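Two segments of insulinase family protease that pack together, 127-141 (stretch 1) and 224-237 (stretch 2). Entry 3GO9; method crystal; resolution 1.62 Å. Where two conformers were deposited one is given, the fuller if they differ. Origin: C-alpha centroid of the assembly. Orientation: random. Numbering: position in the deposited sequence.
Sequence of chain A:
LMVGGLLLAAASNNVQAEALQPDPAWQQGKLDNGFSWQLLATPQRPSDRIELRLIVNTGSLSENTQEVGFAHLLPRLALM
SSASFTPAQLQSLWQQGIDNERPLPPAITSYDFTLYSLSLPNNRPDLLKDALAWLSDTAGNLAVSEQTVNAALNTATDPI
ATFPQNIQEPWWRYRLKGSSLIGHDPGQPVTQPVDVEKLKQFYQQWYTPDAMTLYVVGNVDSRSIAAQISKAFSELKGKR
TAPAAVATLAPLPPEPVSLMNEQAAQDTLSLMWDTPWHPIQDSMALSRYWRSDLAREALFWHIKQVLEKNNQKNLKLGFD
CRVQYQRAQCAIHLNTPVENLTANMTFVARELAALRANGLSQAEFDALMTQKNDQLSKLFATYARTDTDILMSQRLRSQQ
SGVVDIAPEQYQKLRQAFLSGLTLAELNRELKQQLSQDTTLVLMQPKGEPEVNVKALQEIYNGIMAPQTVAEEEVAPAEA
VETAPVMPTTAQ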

ATOM      1  N   LEU A 127       4.734  26.784  10.322  1.00 11.86           N
ATOM      2  CA  LEU A 127       5.165  25.382  10.313  1.00 11.10           C
ATOM      3  C   LEU A 127       5.166  24.800   8.889  1.00 11.00           C
ATOM      4  O   LEU A 127       5.993  23.969   8.547  1.00 10.55           O
ATOM      5  CB  LEU A 127       4.319  24.498  11.253  1.00 10.76           C
ATOM      6  CG  LEU A 127       4.566  24.782  12.714  1.00 11.48           C
ATOM      7  CD1 LEU A 127       3.518  23.987  13.501  1.00 13.36           C
ATOM      8  CD2 LEU A 127       6.024  24.394  13.107  1.00 15.47           C
ATOM      9  N   LEU A 128       4.277  25.293   8.034  1.00 11.13           N
ATOM     10  CA  LEU A 128       4.325  24.910   6.630  1.00 11.47           C
ATOM     11  C   LEU A 128       5.634  25.363   6.004  1.00 11.67           C
ATOM     12  O   LEU A 128       6.280  24.574   5.314  1.00 10.69           O
ATOM     13  CB  LEU A 128       3.108  25.432   5.874  1.00 12.94           C
ATOM     14  CG  LEU A 128       3.115  25.204   4.374  1.00 15.11           C
ATOM     15  CD1 LEU A 128       3.065  23.735   4.019  1.00 15.40           C
ATOM     16  CD2 LEU A 128       1.894  25.906   3.799  1.00 16.48           C
ATOM     17  N   LYS A 129       6.043  26.610   6.262  1.00 11.59           N
ATOM     18  CA  LYS A 129       7.335  27.086   5.795  1.00 12.79           C
ATOM     19  C   LYS A 129       8.465  26.205   6.321  1.00 11.41           C
ATOM     20  O   LYS A 129       9.350  25.831   5.563  1.00 12.94           O
ATOM     21  CB  LYS A 129       7.561  28.554   6.198  1.00 13.73           C
ATOM     22  CG  LYS A 129       8.946  29.074   5.908  1.00 19.29           C
ATOM     23  CD  LYS A 129       9.041  30.604   6.011  1.00 23.77           C
ATOM     24  CE  LYS A 129      10.528  31.091   6.156  1.00 27.24           C
ATOM     25  NZ  LYS A 129      10.687  32.209   7.159  1.00 33.98           N
ATOM     26  N   ASP A 130       8.436  25.888   7.604  1.00 11.79           N
ATOM     27  CA  ASP A 130       9.478  25.057   8.229  1.00 11.78           C
ATOM     28  C   ASP A 130       9.487  23.680   7.603  1.00 11.24           C
ATOM     29  O   ASP A 130      10.565  23.113   7.333  1.00 11.64           O
ATOM     30  CB  ASP A 130       9.311  24.924   9.721  1.00 14.21           C
ATOM     31  CG  ASP A 130       9.543  26.237  10.462  1.00 19.94           C
ATOM     32  OD1 ASP A 130      10.119  27.160   9.858  1.00 23.44           O
ATOM     33  OD2 ASP A 130       9.131  26.302  11.656  1.00 25.36           O
ATOM     34  N   ALA A 131       8.308  23.112   7.393  1.00  9.83           N
ATOM     35  CA  ALA A 131       8.231  21.784   6.781  1.00  9.44           C
ATOM     36  C   ALA A 131       8.874  21.765   5.388  1.00 11.34           C
ATOM     37  O   ALA A 131       9.632  20.870   5.030  1.00 10.71           O
ATOM     38  CB  ALA A 131       6.800  21.283   6.699  1.00 11.45           C
ATOM     39  N   LEU A 132       8.533  22.751   4.578  1.00  9.91           N
ATOM     40  CA  LEU A 132       9.125  22.817   3.260  1.00 10.32           C
ATOM     41  C   LEU A 132      10.635  23.021   3.313  1.00 10.70           C
ATOM     42  O   LEU A 132      11.367  22.496   2.439  1.00 10.46           O
ATOM     43  CB  LEU A 132       8.434  23.892   2.403  1.00  9.97           C
ATOM     44  CG  LEU A 132       6.965  23.654   2.047  1.00  9.32           C
ATOM     45  CD1 LEU A 132       6.485  24.826   1.176  1.00 12.62           C
ATOM     46  CD2 LEU A 132       6.740  22.343   1.277  1.00 11.85           C
ATOM     47  N   ALA A 133      11.116  23.750   4.336  1.00  9.45           N
ATOM     48  CA  ALA A 133      12.532  24.001   4.503  1.00  9.25           C
ATOM     49  C   ALA A 133      13.231  22.688   4.902  1.00  8.84           C
ATOM     50  O   ALA A 133      14.318  22.375   4.363  1.00  9.44           O
ATOM     51  CB  ALA A 133      12.704  25.068   5.520  1.00  9.84           C
ATOM     52  N   TRP A 134      12.609  21.909   5.791  1.00  9.11           N
ATOM     53  CA  TRP A 134      13.182  20.648   6.217  1.00  8.13           C
ATOM     54  C   TRP A 134      13.243  19.703   5.012  1.00  7.49           C
ATOM     55  O   TRP A 134      14.225  19.018   4.775  1.00  7.62           O
ATOM     56  CB  TRP A 134      12.409  19.983   7.366  1.00  9.03           C
ATOM     57  CG  TRP A 134      13.094  18.764   7.889  1.00  7.89           C
ATOM     58  CD1 TRP A 134      14.152  18.736   8.762  1.00  8.97           C
ATOM     59  CD2 TRP A 134      12.844  17.387   7.524  1.00  7.38           C
ATOM     60  NE1 TRP A 134      14.540  17.425   8.992  1.00 10.82           N
ATOM     61  CE2 TRP A 134      13.734  16.594   8.260  1.00  9.41           C
ATOM     62  CE3 TRP A 134      11.942  16.755   6.653  1.00 11.44           C
ATOM     63  CZ2 TRP A 134      13.760  15.222   8.152  1.00  8.92           C
ATOM     64  CZ3 TRP A 134      11.939  15.353   6.587  1.00 12.35           C
ATOM     65  CH2 TRP A 134      12.874  14.619   7.328  1.00 10.01           C
ATOM     66  N   LEU A 135      12.176  19.679   4.231  1.00  7.18           N
ATOM     67  CA  LEU A 135      12.099  18.758   3.092  1.00  7.84           C
ATOM     68  C   LEU A 135      13.095  19.178   1.990  1.00  9.40           C
ATOM     69  O   LEU A 135      13.699  18.302   1.337  1.00 10.19           O
ATOM     70  CB  LEU A 135      10.703  18.685   2.505  1.00  9.80           C
ATOM     71  CG  LEU A 135       9.686  17.973   3.406  1.00  9.43           C
ATOM     72  CD1 LEU A 135       8.246  18.276   2.935  1.00 11.42           C
ATOM     73  CD2 LEU A 135       9.903  16.477   3.468  1.00  9.68           C
ATOM     74  N   SER A 136      13.244  20.477   1.769  1.00  8.88           N
ATOM     75  CA  SER A 136      14.265  20.975   0.784  1.00 10.11           C
ATOM     76  C   SER A 136      15.696  20.837   1.259  1.00 10.05           C
ATOM     77  O   SER A 136      16.588  20.505   0.462  1.00 10.81           O
ATOM     78  CB  SER A 136      13.928  22.357   0.260  1.00 12.62           C
ATOM     79  OG  SER A 136      13.819  23.325   1.281  1.00 13.85           O
ATOM     80  N   ASP A 137      15.939  21.045   2.540  1.00  9.15           N
ATOM     81  CA  ASP A 137      17.242  20.694   3.135  1.00  8.24           C
ATOM     82  C   ASP A 137      17.544  19.220   2.885  1.00  8.48           C
ATOM     83  O   ASP A 137      18.655  18.852   2.480  1.00 11.06           O
ATOM     84  CB  ASP A 137      17.271  20.908   4.671  1.00  8.33           C
ATOM     85  CG  ASP A 137      17.306  22.360   5.140  1.00 10.18           C
ATOM     86  OD1 ASP A 137      17.473  23.314   4.321  1.00 11.81           O
ATOM     87  OD2 ASP A 137      17.251  22.503   6.411  1.00 10.74           O
ATOM     88  N   THR A 138      16.567  18.345   3.135  1.00  8.00           N
ATOM     89  CA  THR A 138      16.803  16.935   2.997  1.00  8.18           C
ATOM     90  C   THR A 138      17.043  16.550   1.515  1.00  8.50           C
ATOM     91  O   THR A 138      17.951  15.754   1.198  1.00 11.01           O
ATOM     92  CB  THR A 138      15.589  16.189   3.536  1.00  7.98           C
ATOM     93  OG1 THR A 138      15.433  16.466   4.941  1.00  8.12           O
ATOM     94  CG2 THR A 138      15.728  14.712   3.370  1.00 10.96           C
ATOM     95  N   ALA A 139      16.247  17.151   0.642  1.00  8.39           N
ATOM     96  CA  ALA A 139      16.237  16.805  -0.801  1.00  9.08           C
ATOM     97  C   ALA A 139      17.522  17.198  -1.464  1.00  9.51           C
ATOM     98  O   ALA A 139      18.006  16.470  -2.369  1.00 10.83           O
ATOM     99  CB  ALA A 139      15.099  17.477  -1.517  1.00  9.31           C
ATOM    100  N   GLY A 140      18.086  18.324  -1.068  1.00  9.76           N
ATOM    101  CA  GLY A 140      19.268  18.873  -1.754  1.00 11.82           C
ATOM    102  C   GLY A 140      20.467  19.293  -0.959  1.00 13.20           C
ATOM    103  O   GLY A 140      21.490  19.615  -1.578  1.00 13.85           O
ATOM    104  N   ASN A 141      20.375  19.334   0.372  1.00 10.67           N
ATOM    105  CA  ASN A 141      21.506  19.806   1.191  1.00  9.61           C
ATOM    106  C   ASN A 141      21.629  19.000   2.484  1.00  9.83           C
ATOM    107  O   ASN A 141      21.936  19.520   3.544  1.00 11.64           O
ATOM    108  CB  ASN A 141      21.351  21.291   1.505  1.00 10.37           C
ATOM    109  CG  ASN A 141      22.646  21.946   2.003  1.00 10.45           C
ATOM    110  OD1 ASN A 141      23.736  21.517   1.696  1.00 12.16           O
ATOM    111  ND2 ASN A 141      22.500  22.974   2.839  1.00  9.27           N
ATOM    112  N   SER A 224      -0.515  30.175  -3.200  1.00 13.07           N
ATOM    113  CA  SER A 224       0.733  30.437  -2.486  0.60 13.86           C
ATOM    114  C   SER A 224       1.574  29.193  -2.289  1.00 13.60           C
ATOM    115  O   SER A 224       2.783  29.279  -2.380  1.00 13.67           O
ATOM    116  CB  SER A 224       0.557  31.182  -1.152  0.60 14.31           C
ATOM    117  OG  SER A 224      -0.129  30.440  -0.182  0.60 17.59           O
ATOM    118  N   ILE A 225       0.954  28.038  -2.073  1.00 13.26           N
ATOM    119  CA  ILE A 225       1.772  26.873  -1.809  1.00 13.66           C
ATOM    120  C   ILE A 225       2.483  26.408  -3.088  1.00 13.28           C
ATOM    121  O   ILE A 225       3.637  25.978  -2.995  1.00 12.25           O
ATOM    122  CB  ILE A 225       0.949  25.752  -1.095  1.00 14.18           C
ATOM    123  CG1 ILE A 225       1.890  24.901  -0.240  1.00 17.35           C
ATOM    124  CG2 ILE A 225       0.120  25.038  -2.091  1.00 14.67           C
ATOM    125  CD1 ILE A 225       1.329  23.552   0.220  1.00 18.75           C
ATOM    126  N   ALA A 226       1.844  26.525  -4.265  1.00 12.94           N
ATOM    127  CA  ALA A 226       2.523  26.206  -5.540  1.00 12.72           C
ATOM    128  C   ALA A 226       3.756  27.086  -5.620  1.00 12.99           C
ATOM    129  O   ALA A 226       4.833  26.603  -5.971  1.00 11.75           O
ATOM    130  CB  ALA A 226       1.630  26.405  -6.768  1.00 14.03           C
ATOM    131  N   ALA A 227       3.619  28.378  -5.315  1.00 12.60           N
ATOM    132  CA  ALA A 227       4.773  29.255  -5.393  1.00 12.05           C
ATOM    133  C   ALA A 227       5.844  28.898  -4.387  1.00 12.44           C
ATOM    134  O   ALA A 227       7.008  28.939  -4.704  1.00 13.39           O
ATOM    135  CB  ALA A 227       4.367  30.732  -5.273  1.00 14.18           C
ATOM    136  N   GLN A 228       5.447  28.477  -3.185  1.00 11.85           N
ATOM    137  CA  GLN A 228       6.391  28.100  -2.204  1.00 11.19           C
ATOM    138  C   GLN A 228       7.123  26.823  -2.589  1.00 10.20           C
ATOM    139  O   GLN A 228       8.313  26.643  -2.277  1.00 11.23           O
ATOM    140  CB  GLN A 228       5.670  27.833  -0.911  1.00 12.75           C
ATOM    141  CG  GLN A 228       5.254  29.053  -0.213  1.00 16.60           C
ATOM    142  CD  GLN A 228       4.558  28.649   1.059  1.00 22.00           C
ATOM    143  OE1 GLN A 228       3.431  28.246   1.009  1.00 22.99           O
ATOM    144  NE2 GLN A 228       5.294  28.627   2.183  1.00 27.99           N
ATOM    145  N   ILE A 229       6.372  25.898  -3.161  1.00  9.70           N
ATOM    146  CA  ILE A 229       7.014  24.631  -3.617  1.00  9.67           C
ATOM    147  C   ILE A 229       8.052  24.940  -4.689  1.00 11.11           C
ATOM    148  O   ILE A 229       9.173  24.415  -4.653  1.00 10.20           O
ATOM    149  CB  ILE A 229       5.963  23.639  -4.132  1.00 10.75           C
ATOM    150  CG1 ILE A 229       5.142  23.081  -2.957  1.00 11.59           C
ATOM    151  CG2 ILE A 229       6.598  22.521  -5.037  1.00 10.67           C
ATOM    152  CD1 ILE A 229       3.837  22.413  -3.415  1.00 14.10           C
ATOM    153  N   SER A 230       7.708  25.769  -5.655  1.00 11.24           N
ATOM    154  CA  SER A 230       8.693  26.155  -6.682  1.00 12.36           C
ATOM    155  C   SER A 230       9.938  26.784  -6.099  1.00 13.31           C
ATOM    156  O   SER A 230      11.067  26.427  -6.451  1.00 15.17           O
ATOM    157  CB  SER A 230       8.041  27.132  -7.651  1.00 13.50           C
ATOM    158  OG  SER A 230       8.928  27.372  -8.717  1.00 15.72           O
ATOM    159  N   LYS A 231       9.773  27.677  -5.166  1.00 13.20           N
ATOM    160  CA  LYS A 231      10.915  28.370  -4.563  0.60 15.37           C
ATOM    161  C   LYS A 231      11.772  27.433  -3.711  1.00 14.37           C
ATOM    162  O   LYS A 231      12.985  27.591  -3.655  1.00 16.21           O
ATOM    163  CB  LYS A 231      10.456  29.579  -3.739  0.60 15.99           C
ATOM    164  CG  LYS A 231       9.648  30.631  -4.544  0.60 19.34           C
ATOM    165  CD  LYS A 231       9.362  31.887  -3.730  0.60 22.81           C
ATOM    166  CE  LYS A 231       8.716  32.987  -4.570  0.60 23.88           C
ATOM    167  NZ  LYS A 231       7.299  32.779  -4.836  0.60 23.75           N
ATOM    168  N   ALA A 232      11.161  26.427  -3.066  1.00 13.06           N
ATOM    169  CA  ALA A 232      11.873  25.457  -2.240  1.00 12.24           C
ATOM    170  C   ALA A 232      12.653  24.449  -3.038  1.00 11.63           C
ATOM    171  O   ALA A 232      13.741  24.081  -2.606  1.00 12.49           O
ATOM    172  CB  ALA A 232      10.928  24.765  -1.272  1.00 13.11           C
ATOM    173  N   PHE A 233      12.091  23.982  -4.161  1.00 11.44           N
ATOM    174  CA  PHE A 233      12.627  22.804  -4.820  1.00 10.42           C
ATOM    175  C   PHE A 233      13.196  23.028  -6.219  1.00 11.21           C
ATOM    176  O   PHE A 233      13.686  22.082  -6.818  1.00 11.44           O
ATOM    177  CB  PHE A 233      11.580  21.690  -4.875  1.00  9.44           C
ATOM    178  CG  PHE A 233      11.142  21.185  -3.494  1.00 10.66           C
ATOM    179  CD1 PHE A 233       9.959  21.610  -2.950  1.00 10.45           C
ATOM    180  CD2 PHE A 233      11.973  20.369  -2.740  1.00  9.21           C
ATOM    181  CE1 PHE A 233       9.573  21.196  -1.706  1.00 13.00           C
ATOM    182  CE2 PHE A 233      11.565  19.919  -1.484  1.00 11.66           C
ATOM    183  CZ  PHE A 233      10.366  20.340  -0.992  1.00 10.22           C
ATOM    184  N   SER A 234      13.076  24.235  -6.762  1.00 11.79           N
ATOM    185  CA  SER A 234      13.482  24.429  -8.161  0.60 12.48           C
ATOM    186  C   SER A 234      15.006  24.446  -8.371  1.00 13.39           C
ATOM    187  O   SER A 234      15.463  24.320  -9.530  1.00 12.84           O
ATOM    188  CB  SER A 234      12.839  25.686  -8.752  0.60 12.52           C
ATOM    189  OG  SER A 234      13.305  26.856  -8.075  0.60 12.41           O
ATOM    190  N   GLU A 235      15.752  24.594  -7.297  1.00 11.99           N
ATOM    191  CA  GLU A 235      17.194  24.671  -7.371  1.00 14.17           C
ATOM    192  C   GLU A 235      17.865  23.289  -7.283  1.00 14.54           C
ATOM    193  O   GLU A 235      19.072  23.160  -7.554  1.00 16.00           O
ATOM    194  CB  GLU A 235      17.660  25.724  -6.337  1.00 15.84           C
ATOM    195  CG  GLU A 235      19.146  25.902  -6.157  1.00 16.36           C
ATOM    196  CD  GLU A 235      19.873  26.341  -7.391  1.00 17.16           C
ATOM    197  OE1 GLU A 235      19.323  27.119  -8.210  1.00 17.02           O
ATOM    198  OE2 GLU A 235      21.007  25.853  -7.447  1.00 16.82           O
ATOM    199  N   LEU A 236      17.107  22.206  -7.010  1.00 12.13           N
ATOM    200  CA  LEU A 236      17.682  20.867  -6.935  1.00 12.40           C
ATOM    201  C   LEU A 236      18.299  20.525  -8.274  1.00 13.21           C
ATOM    202  O   LEU A 236      17.802  20.958  -9.309  1.00 13.25           O
ATOM    203  CB  LEU A 236      16.621  19.839  -6.602  1.00 11.18           C
ATOM    204  CG  LEU A 236      15.931  20.039  -5.246  1.00 11.45           C
ATOM    205  CD1 LEU A 236      14.844  18.993  -5.119  1.00 12.26           C
ATOM    206  CD2 LEU A 236      16.966  19.915  -4.131  1.00 12.82           C
ATOM    207  N   LYS A 237      19.404  19.797  -8.213  1.00 15.16           N
ATOM    208  CA  LYS A 237      20.178  19.428  -9.415  1.00 15.28           C
ATOM    209  C   LYS A 237      20.307  17.899  -9.574  1.00 15.06           C
ATOM    210  O   LYS A 237      20.151  17.116  -8.657  1.00 14.39           O
ATOM    211  CB  LYS A 237      21.600  20.022  -9.316  1.00 16.50           C
ATOM    212  CG  LYS A 237      21.690  21.503  -9.530  1.00 15.68           C
ATOM    213  CD  LYS A 237      22.905  22.124  -8.834  1.00 18.60           C
ATOM    214  CE  LYS A 237      22.730  22.191  -7.329  1.00 21.28           C
ATOM    215  NZ  LYS A 237      21.794  23.274  -6.897  1.00 19.15           N
TER

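Two helices can pack together without a hydrogen bond or salt bridge between them, and this pair from an insulinase family protease illustrates how. The helices run in broadly the same direction, inclined by 30° with axes 9.8 Å apart at closest approach. Between the two stretches, 508 Å² is buried, both sides summed.

Leu132 contributes the largest share. Its CA-to-CB bond points toward the second helix, and the m,t rotamer carries Leu132 CD1 to 3.7 Å from Gln228 CB, while Leu132 CD2 lies 4.3 Å from Phe233 CE1. A branched aliphatic side chain suits this site because its two methyls reach different neighbours. Gln228 combines an aliphatic stem, packed on Leu132, with a polar end near the first turn of the contact, where OE1 approaches Leu128 CD2 at 4.0 Å without bonding across the interface.

Phe233 supplies the knob. Its CB leaves sideways, but chi1 near -63° brings the ring into a hole formed by Leu132, Leu135, Ser136 and Ala139. Phe233 CZ meets Leu135 CB at 3.9 Å, and CE2 comes within 3.7 Å of Ser136 CA; Ala139 CB touches the ring edge, 4.3 Å from CE2. The residues are small where the backbones come close: the CA atoms of Ser136 and Ala232 are 5.9 Å apart, and Ser136 CB lies 3.3 Å from Ala232 O. The hydroxyl of Ser136 is satisfied within its own helix, OG donating to Leu132 O at 2.8 Å.

A type I turn from Phe233 to Leu236 extends the contact. Leu236 CD1 packs 3.9 Å from Ala139 CB, and CD2 lies 3.5 Å from Gly140 CA. Glycine fits that last position closely: an ideal CB on Gly140 would fall 2.4 Å from Leu236 CD2, a clash.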